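Local atomic coordinates of acyl-CoA dehydrogenase (PDB entry 3NF4), a protein that binds flavin-adenine dinucleotide and, as an acyl-CoA dehydrogenase, probably catalyses the flavin-dependent alpha,beta-desaturation of acyl-CoA thioesters. Residues Q129-L135 against A173-F179; K164-G170 against V215-A220. All coordinates share one frame; numbering follows the deposited sequence.

Contact 1: residues Q129-L135 against A173-F179; sequences QIGAYSL and ADFYTLF. With FAD (flavin-adenine dinucleotide), chain C.
The ring of Phe175 lies flat over the backbone of Gly131, whose CA approaches one face of the ring, 3.7 Å from its centroid and 21° off the normal: a CH-pi contact. Phe175 holds CG between its own backbone N and carbonyl carbon (chi1 63°), which folds the ring back across the neighbouring strand instead of along its own. Gln129 OE1 comes to the same ring obliquely, 3.5 Å from Phe175 CD2. At the far end Leu135 CD1 sits over a face of the Phe179 ring, 3.4 Å from Phe179 CD2, while Ser134 O lies at the edge of that ring. Phe179 also turns an edge toward the face of Tyr133 in an offset edge-to-face pair, planes 65° apart. On the sheet face opposite Phe175, Ala132 CB rests against both Ala173 CB and Tyr176 CD1. Between these groups runs a regular parallel ladder, with Thr177 N bonded to Ala132 O (3.0 Å) and Ser134 N to Thr177 O (2.8 Å). Before the strands begin, Asp174 and Ile130 are joined twice: Asp174 N donates to Ile130 O, and Ile130 N to the carboxylate OD2 at 2.8 Å. With Tyr133 O accepting a hydrogen bond from flavin N3 (3.2 Å), the edge strand 131-134 spends its inward-facing polar groups on strand 175-179 and its outward-facing ones partly on the cofactor, so the ladder probably helps to hold the pyrimidine end of the flavin.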
loop_
_atom_site.group_PDB
_atom_site.type_symbol
_atom_site.label_atom_id
_atom_site.label_comp_id
_atom_site.label_asym_id
_atom_site.label_seq_id
_atom_site.Cartn_x
_atom_site.Cartn_y
_atom_site.Cartn_z
ATOM N N GLN A 129 28.208 -13.458 -31.414
ATOM C CA GLN A 129 27.870 -12.047 -31.609
ATOM C C GLN A 129 27.009 -11.456 -30.454
ATOM O O GLN A 129 26.397 -12.207 -29.674
ATOM C CB GLN A 129 27.208 -11.838 -32.982
ATOM C CG GLN A 129 28.160 -11.940 -34.188
ATOM C CD GLN A 129 27.504 -11.565 -35.528
ATOM O OE1 GLN A 129 26.616 -10.708 -35.590
ATOM N NE2 GLN A 129 27.956 -12.199 -36.606
ATOM N N ILE A 130 26.997 -10.121 -30.332
ATOM C CA ILE A 130 26.144 -9.419 -29.352
ATOM C C ILE A 130 25.432 -8.247 -30.017
ATOM O O ILE A 130 26.079 -7.404 -30.659
ATOM C CB ILE A 130 26.927 -8.870 -28.137
ATOM C CG1 ILE A 130 27.872 -9.920 -27.556
ATOM C CG2 ILE A 130 25.964 -8.480 -27.047
ATOM C CD1 ILE A 130 29.196 -9.349 -27.047
ATOM N N GLY A 131 24.104 -8.213 -29.865
ATOM C CA GLY A 131 23.270 -7.156 -30.414
ATOM C C GLY A 131 22.838 -6.070 -29.429
ATOM O O GLY A 131 22.706 -6.300 -28.218
ATOM N N ALA A 132 22.628 -4.875 -29.962
ATOM C CA ALA A 132 22.097 -3.783 -29.177
ATOM C C ALA A 132 20.953 -3.121 -29.943
ATOM O O ALA A 132 20.803 -3.318 -31.166
ATOM C CB ALA A 132 23.185 -2.782 -28.814
ATOM N N TYR A 133 20.148 -2.357 -29.210
ATOM C CA TYR A 133 18.884 -1.824 -29.693
ATOM C C TYR A 133 18.881 -0.316 -29.352
ATOM O O TYR A 133 19.108 0.046 -28.187
ATOM C CB TYR A 133 17.764 -2.579 -28.974
ATOM C CG TYR A 133 16.351 -2.361 -29.475
ATOM C CD1 TYR A 133 15.847 -3.100 -30.538
ATOM C CD2 TYR A 133 15.492 -1.461 -28.835
ATOM C CE1 TYR A 133 14.538 -2.922 -30.999
ATOM C CE2 TYR A 133 14.171 -1.279 -29.282
ATOM C CZ TYR A 133 13.710 -2.017 -30.369
ATOM O OH TYR A 133 12.422 -1.856 -30.823
ATOM N N SER A 134 18.632 0.538 -30.357
ATOM C CA SER A 134 18.793 1.991 -30.228
ATOM C C SER A 134 17.601 2.841 -30.674
ATOM O O SER A 134 17.391 3.066 -31.883
ATOM C CB SER A 134 20.038 2.451 -30.984
ATOM O OG SER A 134 20.261 3.825 -30.736
ATOM N N LEU A 135 16.854 3.360 -29.701
ATOM C CA LEU A 135 15.610 4.068 -29.993
ATOM C C LEU A 135 15.520 5.415 -29.272
ATOM O O LEU A 135 15.196 6.431 -29.891
ATOM C CB LEU A 135 14.394 3.165 -29.690
ATOM C CG LEU A 135 12.955 3.661 -29.884
ATOM C CD1 LEU A 135 12.483 3.435 -31.293
ATOM C CD2 LEU A 135 11.976 2.975 -28.934
ATOM N N ALA A 173 28.929 -3.784 -28.831
ATOM C CA ALA A 173 28.095 -4.725 -29.590
ATOM C C ALA A 173 28.643 -4.869 -30.990
ATOM O O ALA A 173 29.374 -3.993 -31.462
ATOM C CB ALA A 173 26.642 -4.268 -29.642
ATOM N N ASP A 174 28.273 -5.957 -31.653
ATOM C CA ASP A 174 28.736 -6.228 -33.007
ATOM C C ASP A 174 27.833 -5.601 -34.059
ATOM O O ASP A 174 28.280 -5.347 -35.178
ATOM C CB ASP A 174 28.886 -7.739 -33.249
ATOM C CG ASP A 174 29.776 -8.418 -32.205
ATOM O OD1 ASP A 174 30.908 -7.967 -31.951
ATOM O OD2 ASP A 174 29.341 -9.426 -31.630
ATOM N N PHE A 175 26.574 -5.357 -33.687
ATOM C CA PHE A 175 25.573 -4.742 -34.554
ATOM C C PHE A 175 24.547 -3.961 -33.736
ATOM O O PHE A 175 24.324 -4.247 -32.548
ATOM C CB PHE A 175 24.887 -5.780 -35.467
ATOM C CG PHE A 175 24.105 -6.853 -34.724
ATOM C CD1 PHE A 175 22.740 -6.709 -34.502
ATOM C CD2 PHE A 175 24.730 -8.012 -34.264
ATOM C CE1 PHE A 175 22.012 -7.699 -33.825
ATOM C CE2 PHE A 175 24.007 -9.004 -33.580
ATOM C CZ PHE A 175 22.647 -8.848 -33.371
ATOM N N TYR A 176 23.928 -2.975 -34.388
ATOM C CA TYR A 176 22.994 -2.072 -33.745
ATOM C C TYR A 176 21.704 -1.977 -34.548
ATOM O O TYR A 176 21.736 -1.743 -35.754
ATOM C CB TYR A 176 23.618 -0.671 -33.579
ATOM C CG TYR A 176 24.802 -0.649 -32.641
ATOM C CD1 TYR A 176 24.643 -0.352 -31.286
ATOM C CD2 TYR A 176 26.083 -0.966 -33.095
ATOM C CE1 TYR A 176 25.739 -0.349 -30.420
ATOM C CE2 TYR A 176 27.186 -0.974 -32.236
ATOM C CZ TYR A 176 27.008 -0.669 -30.909
ATOM O OH TYR A 176 28.093 -0.676 -30.070
ATOM N N THR A 177 20.571 -2.146 -33.877
ATOM C CA THR A 177 19.293 -1.860 -34.489
ATOM C C THR A 177 18.928 -0.399 -34.209
ATOM O O THR A 177 18.644 -0.042 -33.064
ATOM C CB THR A 177 18.216 -2.842 -33.982
ATOM O OG1 THR A 177 18.507 -4.152 -34.483
ATOM C CG2 THR A 177 16.845 -2.455 -34.459
ATOM N N LEU A 178 18.921 0.423 -35.266
ATOM C CA LEU A 178 18.711 1.874 -35.196
ATOM C C LEU A 178 17.331 2.344 -35.680
ATOM O O LEU A 178 16.774 1.777 -36.628
ATOM C CB LEU A 178 19.786 2.568 -36.043
ATOM C CG LEU A 178 19.775 4.095 -36.225
ATOM C CD1 LEU A 178 19.979 4.864 -34.880
ATOM C CD2 LEU A 178 20.797 4.522 -37.290
ATOM N N PHE A 179 16.801 3.401 -35.057
ATOM C CA PHE A 179 15.584 4.072 -35.538
ATOM C C PHE A 179 15.852 5.547 -35.836
ATOM O O PHE A 179 16.198 6.294 -34.929
ATOM C CB PHE A 179 14.432 3.915 -34.534
ATOM C CG PHE A 179 13.970 2.484 -34.363
ATOM C CD1 PHE A 179 12.972 1.957 -35.183
ATOM C CD2 PHE A 179 14.543 1.657 -33.400
ATOM C CE1 PHE A 179 12.549 0.622 -35.041
ATOM C CE2 PHE A 179 14.126 0.335 -33.251
ATOM C CZ PHE A 179 13.127 -0.183 -34.074
HETATM P PA FAD C . 10.706 10.726 -19.267
HETATM O O1A FAD C . 9.973 10.288 -20.505
HETATM O O2A FAD C . 11.324 12.098 -19.279
HETATM O O5B FAD C . 9.690 10.662 -18.015
HETATM C C5B FAD C . 9.935 11.265 -16.746
HETATM C C4B FAD C . 8.743 10.996 -15.815
HETATM O O4B FAD C . 7.499 11.479 -16.366
HETATM C C3B FAD C . 8.564 9.504 -15.562
HETATM O O3B FAD C . 8.240 9.306 -14.188
HETATM C C2B FAD C . 7.367 9.112 -16.413
HETATM O O2B FAD C . 6.694 7.940 -15.902
HETATM C C1B FAD C . 6.540 10.411 -16.453
HETATM N N9A FAD C . 5.755 10.431 -17.712
HETATM C C8A FAD C . 6.255 10.558 -18.977
HETATM N N7A FAD C . 5.233 10.485 -19.858
HETATM C C5A FAD C . 4.095 10.317 -19.145
HETATM C C6A FAD C . 2.753 10.189 -19.493
HETATM N N6A FAD C . 2.393 10.210 -20.800
HETATM N N1A FAD C . 1.813 10.037 -18.510
HETATM C C2A FAD C . 2.168 10.007 -17.211
HETATM N N3A FAD C . 3.461 10.117 -16.859
HETATM C C4A FAD C . 4.430 10.274 -17.796
HETATM N N1 FAD C . 16.477 2.868 -24.347
HETATM C C2 FAD C . 16.616 2.181 -25.522
HETATM O O2 FAD C . 15.941 2.498 -26.537
HETATM N N3 FAD C . 17.486 1.140 -25.612
HETATM C C4 FAD C . 18.232 0.755 -24.544
HETATM O O4 FAD C . 19.027 -0.211 -24.674
HETATM C C4X FAD C . 18.099 1.443 -23.323
HETATM N N5 FAD C . 18.845 1.085 -22.244
HETATM C C5X FAD C . 18.721 1.784 -21.084
HETATM C C6 FAD C . 19.490 1.419 -19.977
HETATM C C7 FAD C . 19.385 2.117 -18.774
HETATM C C7M FAD C . 20.237 1.690 -17.601
HETATM C C8 FAD C . 18.491 3.192 -18.695
HETATM C C8M FAD C . 18.291 4.017 -17.450
HETATM C C9 FAD C . 17.724 3.546 -19.801
HETATM C C9A FAD C . 17.820 2.859 -21.002
HETATM N N10 FAD C . 17.056 3.226 -22.065
HETATM C C10 FAD C . 17.200 2.535 -23.238
HETATM C "C1'" FAD C . 16.105 4.376 -21.972
HETATM C "C2'" FAD C . 14.830 4.106 -21.129
HETATM O "O2'" FAD C . 13.957 3.204 -21.839
HETATM C "C3'" FAD C . 14.128 5.419 -20.674
HETATM O "O3'" FAD C . 15.003 6.079 -19.749
HETATM C "C4'" FAD C . 12.742 5.297 -19.999
HETATM O "O4'" FAD C . 11.861 4.435 -20.741
HETATM C "C5'" FAD C . 11.986 6.619 -19.702
HETATM O "O5'" FAD C . 12.247 7.765 -20.550
HETATM P P FAD C . 12.940 9.104 -19.943
HETATM O O1P FAD C . 14.193 8.696 -19.189
HETATM O O2P FAD C . 13.081 10.153 -21.011
HETATM O O3P FAD C . 11.821 9.609 -18.879
#

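Contact 2: residues K164-G170 against V215-A220; sequences KSWITHG and VPTTSA. With FAD (flavin-adenine dinucleotide), chain C.
Thr218, Thr217 and Ala220 lose the most surface in this contact, and each meets a different part of residues 164-170. Thr218 faces the turn at the end of the first strand: its OG1, held between backbone N and carbonyl carbon (chi1 81°), comes within 3.3 Å of Gly170 CA and also donates a hydrogen bond to Ser219 O, while CG2 packs alongside Gly170 O. Its backbone pairs with Ile167 in both directions, and Thr218 O receives Ile167 N at 2.8 Å. Ile167 O in turn is gripped from opposite faces of its plane by Thr218 N and by Gly170 N, the latter closing the type II turn from Ile167 to Gly170.

Thr217, on the reverse face, sends CG2 to the edge of the Trp166 ring and to Trp166 CA, 3.7 Å away, and the same methyl lies 3.8 Å from flavin C6. Ala220 is bonded both ways to Lys164, with Ala220 N to Lys164 O at 2.9 Å, and its CB meets Ile167 CD1. Between these two bonded pairs the register slips by one residue, a beta bulge at which Trp166 takes up a left-handed backbone conformation. Within the turn, His169 carries Val215 CG1 over the centre of its ring, 3.7 Å from the centroid, as a CH-pi contact; His169 NE2 is hydrogen-bonded to Tyr48 OH.

Thr168, in the turn, donates from its OG1 to flavin N5 at 3.1 Å, and its N makes a weak bond to O4. Gly348 of the second subunit packs on Trp166. An antiparallel strand pair whose bulge and turn present a tryptophan and a threonine to the isoalloxazine is characteristic of the middle beta domain of acyl-CoA dehydrogenases, where it forms a wall of the flavin site.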
loop_
_atom_site.group_PDB
_atom_site.type_symbol
_atom_site.label_atom_id
_atom_site.label_comp_id
_atom_site.label_asym_id
_atom_site.label_seq_id
_atom_site.Cartn_x
_atom_site.Cartn_y
_atom_site.Cartn_z
ATOM N N LYS A 164 21.793 9.673 -30.255
ATOM C CA LYS A 164 20.957 8.678 -29.542
ATOM C C LYS A 164 21.477 8.471 -28.102
ATOM O O LYS A 164 22.639 8.776 -27.811
ATOM C CB LYS A 164 20.970 7.340 -30.289
ATOM C CG LYS A 164 20.206 7.326 -31.613
ATOM C CD LYS A 164 18.710 7.458 -31.345
ATOM C CE LYS A 164 17.869 6.953 -32.483
ATOM N NZ LYS A 164 16.440 7.390 -32.424
ATOM N N SER A 165 20.643 7.945 -27.201
ATOM C CA SER A 165 21.074 7.775 -25.805
ATOM C C SER A 165 20.620 6.483 -25.127
ATOM O O SER A 165 19.792 5.732 -25.651
ATOM C CB SER A 165 20.705 8.995 -24.965
ATOM O OG SER A 165 19.345 9.297 -25.101
ATOM N N TRP A 166 21.190 6.217 -23.961
ATOM C CA TRP A 166 20.838 5.049 -23.152
ATOM C C TRP A 166 20.983 3.741 -23.921
ATOM O O TRP A 166 20.082 2.946 -23.906
ATOM C CB TRP A 166 19.410 5.148 -22.593
ATOM C CG TRP A 166 19.052 6.470 -21.903
ATOM C CD1 TRP A 166 18.128 7.397 -22.328
ATOM C CD2 TRP A 166 19.597 6.993 -20.680
ATOM N NE1 TRP A 166 18.087 8.459 -21.464
ATOM C CE2 TRP A 166 18.974 8.244 -20.446
ATOM C CE3 TRP A 166 20.555 6.534 -19.769
ATOM C CZ2 TRP A 166 19.272 9.039 -19.331
ATOM C CZ3 TRP A 166 20.859 7.330 -18.650
ATOM C CH2 TRP A 166 20.216 8.568 -18.444
ATOM N N ILE A 167 22.110 3.522 -24.593
ATOM C CA ILE A 167 22.305 2.277 -25.336
ATOM C C ILE A 167 23.039 1.235 -24.487
ATOM O O ILE A 167 24.241 1.343 -24.257
ATOM C CB ILE A 167 23.055 2.535 -26.681
ATOM C CG1 ILE A 167 22.284 3.570 -27.534
ATOM C CG2 ILE A 167 23.341 1.211 -27.440
ATOM C CD1 ILE A 167 23.008 4.043 -28.758
ATOM N N THR A 168 22.297 0.230 -24.024
ATOM C CA THR A 168 22.843 -0.959 -23.360
ATOM C C THR A 168 23.812 -1.733 -24.256
ATOM O O THR A 168 23.460 -2.114 -25.377
ATOM C CB THR A 168 21.704 -1.911 -22.979
ATOM O OG1 THR A 168 20.859 -1.263 -22.020
ATOM C CG2 THR A 168 22.247 -3.228 -22.414
ATOM N N HIS A 169 25.018 -1.978 -23.744
ATOM C CA HIS A 169 26.106 -2.560 -24.529
ATOM C C HIS A 169 26.690 -1.558 -25.552
ATOM O O HIS A 169 27.431 -1.934 -26.460
ATOM C CB HIS A 169 25.655 -3.868 -25.196
ATOM C CG HIS A 169 26.318 -5.091 -24.643
ATOM N ND1 HIS A 169 25.632 -6.258 -24.377
ATOM C CD2 HIS A 169 27.608 -5.329 -24.304
ATOM C CE1 HIS A 169 26.471 -7.159 -23.896
ATOM N NE2 HIS A 169 27.677 -6.622 -23.843
ATOM N N GLY A 170 26.344 -0.280 -25.395
ATOM C CA GLY A 170 26.884 0.800 -26.227
ATOM C C GLY A 170 28.406 0.805 -26.292
ATOM O O GLY A 170 29.078 0.887 -25.266
ATOM N N VAL A 215 27.905 -4.144 -17.602
ATOM C CA VAL A 215 27.664 -3.917 -19.019
ATOM C C VAL A 215 27.387 -2.400 -19.143
ATOM O O VAL A 215 26.487 -1.896 -18.468
ATOM C CB VAL A 215 26.412 -4.703 -19.483
ATOM C CG1 VAL A 215 26.095 -4.434 -20.934
ATOM C CG2 VAL A 215 26.576 -6.202 -19.259
ATOM N N PRO A 216 28.130 -1.684 -20.015
ATOM C CA PRO A 216 27.990 -0.222 -20.039
ATOM C C PRO A 216 26.730 0.276 -20.775
ATOM O O PRO A 216 26.231 -0.385 -21.682
ATOM C CB PRO A 216 29.264 0.238 -20.769
ATOM C CG PRO A 216 29.610 -0.916 -21.703
ATOM C CD PRO A 216 28.950 -2.180 -21.143
ATOM N N THR A 217 26.252 1.449 -20.372
ATOM C CA THR A 217 25.159 2.156 -21.019
ATOM C C THR A 217 25.723 3.482 -21.577
ATOM O O THR A 217 26.248 4.300 -20.823
ATOM C CB THR A 217 24.012 2.430 -19.973
ATOM O OG1 THR A 217 23.571 1.188 -19.388
ATOM C CG2 THR A 217 22.818 3.134 -20.617
ATOM N N THR A 218 25.627 3.706 -22.884
ATOM C CA THR A 218 26.278 4.897 -23.491
ATOM C C THR A 218 25.409 5.627 -24.521
ATOM O O THR A 218 24.440 5.059 -25.046
ATOM C CB THR A 218 27.651 4.558 -24.200
ATOM O OG1 THR A 218 27.412 4.011 -25.513
ATOM C CG2 THR A 218 28.546 3.588 -23.365
ATOM N N SER A 219 25.782 6.870 -24.833
ATOM C CA SER A 219 25.187 7.593 -25.957
ATOM C C SER A 219 25.898 7.314 -27.297
ATOM O O SER A 219 26.986 6.713 -27.319
ATOM C CB SER A 219 25.126 9.095 -25.652
ATOM O OG SER A 219 26.407 9.687 -25.750
ATOM N N ALA A 220 25.278 7.716 -28.412
ATOM C CA ALA A 220 25.902 7.588 -29.747
ATOM C C ALA A 220 25.801 8.847 -30.606
ATOM O O ALA A 220 24.852 9.625 -30.496
ATOM C CB ALA A 220 25.353 6.362 -30.526
HETATM P PA FAD C . 10.706 10.726 -19.267
HETATM O O1A FAD C . 9.973 10.288 -20.505
HETATM O O2A FAD C . 11.324 12.098 -19.279
HETATM O O5B FAD C . 9.690 10.662 -18.015
HETATM C C5B FAD C . 9.935 11.265 -16.746
HETATM C C4B FAD C . 8.743 10.996 -15.815
HETATM O O4B FAD C . 7.499 11.479 -16.366
HETATM C C3B FAD C . 8.564 9.504 -15.562
HETATM O O3B FAD C . 8.240 9.306 -14.188
HETATM C C2B FAD C . 7.367 9.112 -16.413
HETATM O O2B FAD C . 6.694 7.940 -15.902
HETATM C C1B FAD C . 6.540 10.411 -16.453
HETATM N N9A FAD C . 5.755 10.431 -17.712
HETATM C C8A FAD C . 6.255 10.558 -18.977
HETATM N N7A FAD C . 5.233 10.485 -19.858
HETATM C C5A FAD C . 4.095 10.317 -19.145
HETATM C C6A FAD C . 2.753 10.189 -19.493
HETATM N N6A FAD C . 2.393 10.210 -20.800
HETATM N N1A FAD C . 1.813 10.037 -18.510
HETATM C C2A FAD C . 2.168 10.007 -17.211
HETATM N N3A FAD C . 3.461 10.117 -16.859
HETATM C C4A FAD C . 4.430 10.274 -17.796
HETATM N N1 FAD C . 16.477 2.868 -24.347
HETATM C C2 FAD C . 16.616 2.181 -25.522
HETATM O O2 FAD C . 15.941 2.498 -26.537
HETATM N N3 FAD C . 17.486 1.140 -25.612
HETATM C C4 FAD C . 18.232 0.755 -24.544
HETATM O O4 FAD C . 19.027 -0.211 -24.674
HETATM C C4X FAD C . 18.099 1.443 -23.323
HETATM N N5 FAD C . 18.845 1.085 -22.244
HETATM C C5X FAD C . 18.721 1.784 -21.084
HETATM C C6 FAD C . 19.490 1.419 -19.977
HETATM C C7 FAD C . 19.385 2.117 -18.774
HETATM C C7M FAD C . 20.237 1.690 -17.601
HETATM C C8 FAD C . 18.491 3.192 -18.695
HETATM C C8M FAD C . 18.291 4.017 -17.450
HETATM C C9 FAD C . 17.724 3.546 -19.801
HETATM C C9A FAD C . 17.820 2.859 -21.002
HETATM N N10 FAD C . 17.056 3.226 -22.065
HETATM C C10 FAD C . 17.200 2.535 -23.238
HETATM C "C1'" FAD C . 16.105 4.376 -21.972
HETATM C "C2'" FAD C . 14.830 4.106 -21.129
HETATM O "O2'" FAD C . 13.957 3.204 -21.839
HETATM C "C3'" FAD C . 14.128 5.419 -20.674
HETATM O "O3'" FAD C . 15.003 6.079 -19.749
HETATM C "C4'" FAD C . 12.742 5.297 -19.999
HETATM O "O4'" FAD C . 11.861 4.435 -20.741
HETATM C "C5'" FAD C . 11.986 6.619 -19.702
HETATM O "O5'" FAD C . 12.247 7.765 -20.550
HETATM P P FAD C . 12.940 9.104 -19.943
HETATM O O1P FAD C . 14.193 8.696 -19.189
HETATM O O2P FAD C . 13.081 10.153 -21.011
HETATM O O3P FAD C . 11.821 9.609 -18.879
#

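Both contacts are largely buried, belong to the middle beta domain and touch the same flavin, yet they lie in different sheets. Contact 1 pairs parallel strands and is rich in aromatic rings; contact 2 joins antiparallel strands, interrupted by a bulge, and is richer in threonines, though five backbone bonds span each. Toward the cofactor, 129-135 meets the pyrimidine ring with the Tyr133 carbonyl and, weakly, the Leu135 amide, whereas 164-170 adds a hydroxyl at N5 to a weak amide bond at O4. The two sheets pack together where Ile167 CD1 meets Ser134 OG, and Lys164 NZ bridges them, reaching the carbonyls of Leu135 and Phe179 and forming a salt bridge with Glu137.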